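Local structure of ATP-dependent DNA helicase uvsW (Enterobacteria phage T4, 1RIF) at residues I3-H6 / H12-I15. The protein couples ATP hydrolysis to 3'-5' translocation and duplex DNA unwinding, driving branch migration of Holliday junctions in recombination-dependent repair of phage DNA. The protein carries 1 engineered substitution. Residues are numbered along the deposited sequence; the frame is centred on the assembly and turned at random.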
loop_
_atom_site.group_PDB
_atom_site.type_symbol
_atom_site.label_atom_id
_atom_site.label_comp_id
_atom_site.label_asym_id
_atom_site.label_seq_id
_atom_site.Cartn_x
_atom_site.Cartn_y
_atom_site.Cartn_z
ATOM N N ILE A 3 -16.954 0.407 -21.241
ATOM C CA ILE A 3 -16.030 0.922 -20.246
ATOM C C ILE A 3 -14.588 0.682 -20.657
ATOM O O ILE A 3 -14.216 -0.435 -21.006
ATOM C CB ILE A 3 -16.267 0.236 -18.886
ATOM C CG1 ILE A 3 -17.692 0.511 -18.401
ATOM C CG2 ILE A 3 -15.249 0.721 -17.877
ATOM C CD1 ILE A 3 -18.060 -0.237 -17.153
ATOM N N LYS A 4 -13.784 1.739 -20.625
ATOM C CA LYS A 4 -12.363 1.651 -20.954
ATOM C C LYS A 4 -11.591 2.164 -19.753
ATOM O O LYS A 4 -11.731 3.323 -19.370
ATOM C CB LYS A 4 -12.019 2.498 -22.188
ATOM C CG LYS A 4 -12.316 1.819 -23.521
ATOM C CD LYS A 4 -11.781 2.636 -24.687
ATOM C CE LYS A 4 -11.969 1.913 -26.020
ATOM N NZ LYS A 4 -11.784 2.821 -27.201
ATOM N N VAL A 5 -10.786 1.298 -19.148
ATOM C CA VAL A 5 -10.004 1.686 -17.982
ATOM C C VAL A 5 -8.543 1.922 -18.368
ATOM O O VAL A 5 -7.822 0.998 -18.752
ATOM C CB VAL A 5 -10.120 0.615 -16.876
ATOM C CG1 VAL A 5 -9.368 1.052 -15.639
ATOM C CG2 VAL A 5 -11.584 0.393 -16.539
ATOM N N HIS A 6 -8.119 3.176 -18.269
ATOM C CA HIS A 6 -6.764 3.560 -18.629
ATOM C C HIS A 6 -5.833 3.723 -17.447
ATOM O O HIS A 6 -6.244 4.085 -16.347
ATOM C CB HIS A 6 -6.763 4.877 -19.410
ATOM C CG HIS A 6 -7.534 4.827 -20.689
ATOM N ND1 HIS A 6 -8.887 5.084 -20.753
ATOM C CD2 HIS A 6 -7.147 4.523 -21.950
ATOM C CE1 HIS A 6 -9.300 4.940 -22.001
ATOM N NE2 HIS A 6 -8.263 4.599 -22.747
ATOM N N HIS A 12 -4.037 5.723 -8.949
ATOM C CA HIS A 12 -5.375 5.538 -9.523
ATOM C C HIS A 12 -5.382 5.120 -10.984
ATOM O O HIS A 12 -4.368 5.165 -11.665
ATOM C CB HIS A 12 -6.185 6.843 -9.461
ATOM C CG HIS A 12 -6.420 7.361 -8.078
ATOM N ND1 HIS A 12 -5.444 8.000 -7.345
ATOM C CD2 HIS A 12 -7.527 7.345 -7.301
ATOM C CE1 HIS A 12 -5.940 8.358 -6.174
ATOM N NE2 HIS A 12 -7.203 7.972 -6.123
ATOM N N VAL A 13 -6.555 4.717 -11.455
ATOM C CA VAL A 13 -6.752 4.372 -12.857
ATOM C C VAL A 13 -7.857 5.330 -13.290
ATOM O O VAL A 13 -8.608 5.819 -12.446
ATOM C CB VAL A 13 -7.227 2.913 -13.062
ATOM C CG1 VAL A 13 -6.080 1.954 -12.795
ATOM C CG2 VAL A 13 -8.411 2.609 -12.157
ATOM N N ARG A 14 -7.949 5.622 -14.582
ATOM C CA ARG A 14 -8.983 6.528 -15.066
ATOM C C ARG A 14 -10.028 5.744 -15.820
ATOM O O ARG A 14 -9.697 4.877 -16.623
ATOM C CB ARG A 14 -8.394 7.592 -15.992
ATOM C CG ARG A 14 -9.422 8.624 -16.415
ATOM C CD ARG A 14 -8.874 9.633 -17.403
ATOM N NE ARG A 14 -8.816 9.111 -18.766
ATOM C CZ ARG A 14 -7.700 8.722 -19.373
ATOM N NH1 ARG A 14 -6.534 8.789 -18.737
ATOM N NH2 ARG A 14 -7.747 8.281 -20.625
ATOM N N ILE A 15 -11.292 6.051 -15.572
ATOM C CA ILE A 15 -12.376 5.350 -16.247
ATOM C C ILE A 15 -13.103 6.212 -17.278
ATOM O O ILE A 15 -13.482 7.347 -16.999
ATOM C CB ILE A 15 -13.405 4.826 -15.240
ATOM C CG1 ILE A 15 -12.694 4.029 -14.140
ATOM C CG2 ILE A 15 -14.435 3.959 -15.966
ATOM C CD1 ILE A 15 -13.618 3.463 -13.082
#
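His6 and Arg14 form an antiparallel hydrogen-bonded pair: His6 N donates to Arg14 O at 2.8 Å, and Arg14 N returns a straighter bond to His6 O at 2.9 Å. One step along, Val5 and Ile15 make the non-hydrogen-bonded pair, and there Val5 CA approaches Arg14 O to 3.5 Å in a CA-H...O contact. The short strand axes close to 4.7 Å with their directions 149° apart, an antiparallel pair with marked twist.

These are the two arms of the N-terminal beta hairpin, strands 3-8 and 12-16, in the part of this helicase fragment that matches the UvsW N-terminal family. They form the middle of a four-stranded mixed sheet, flanked by strand 79-81 beside 3-8 and strand 59-61 beside 12-16.

Side chains alternate between the sheet's faces. On the face of Val5 and Ile15, Val5 CG1, set anti to its own backbone N, reaches Val13 CB at 3.8 Å, while Ile3 and Ile15 run side by side and meet through their CG2 methyls. Ile85 packs against both Val5 and Val13. On the other face, a bend at chi3 (79°) lays the Arg14 guanidinium alongside His6, with His6 CB against its face and only NH2 over the ring, 3.3 Å above the plane and displaced toward the rim; the ring and guanidinium planes are 10° apart. Arg14 NE also forms a salt bridge with Asp16 OD1, and Trp80 meets the His6 ring edge-to-face.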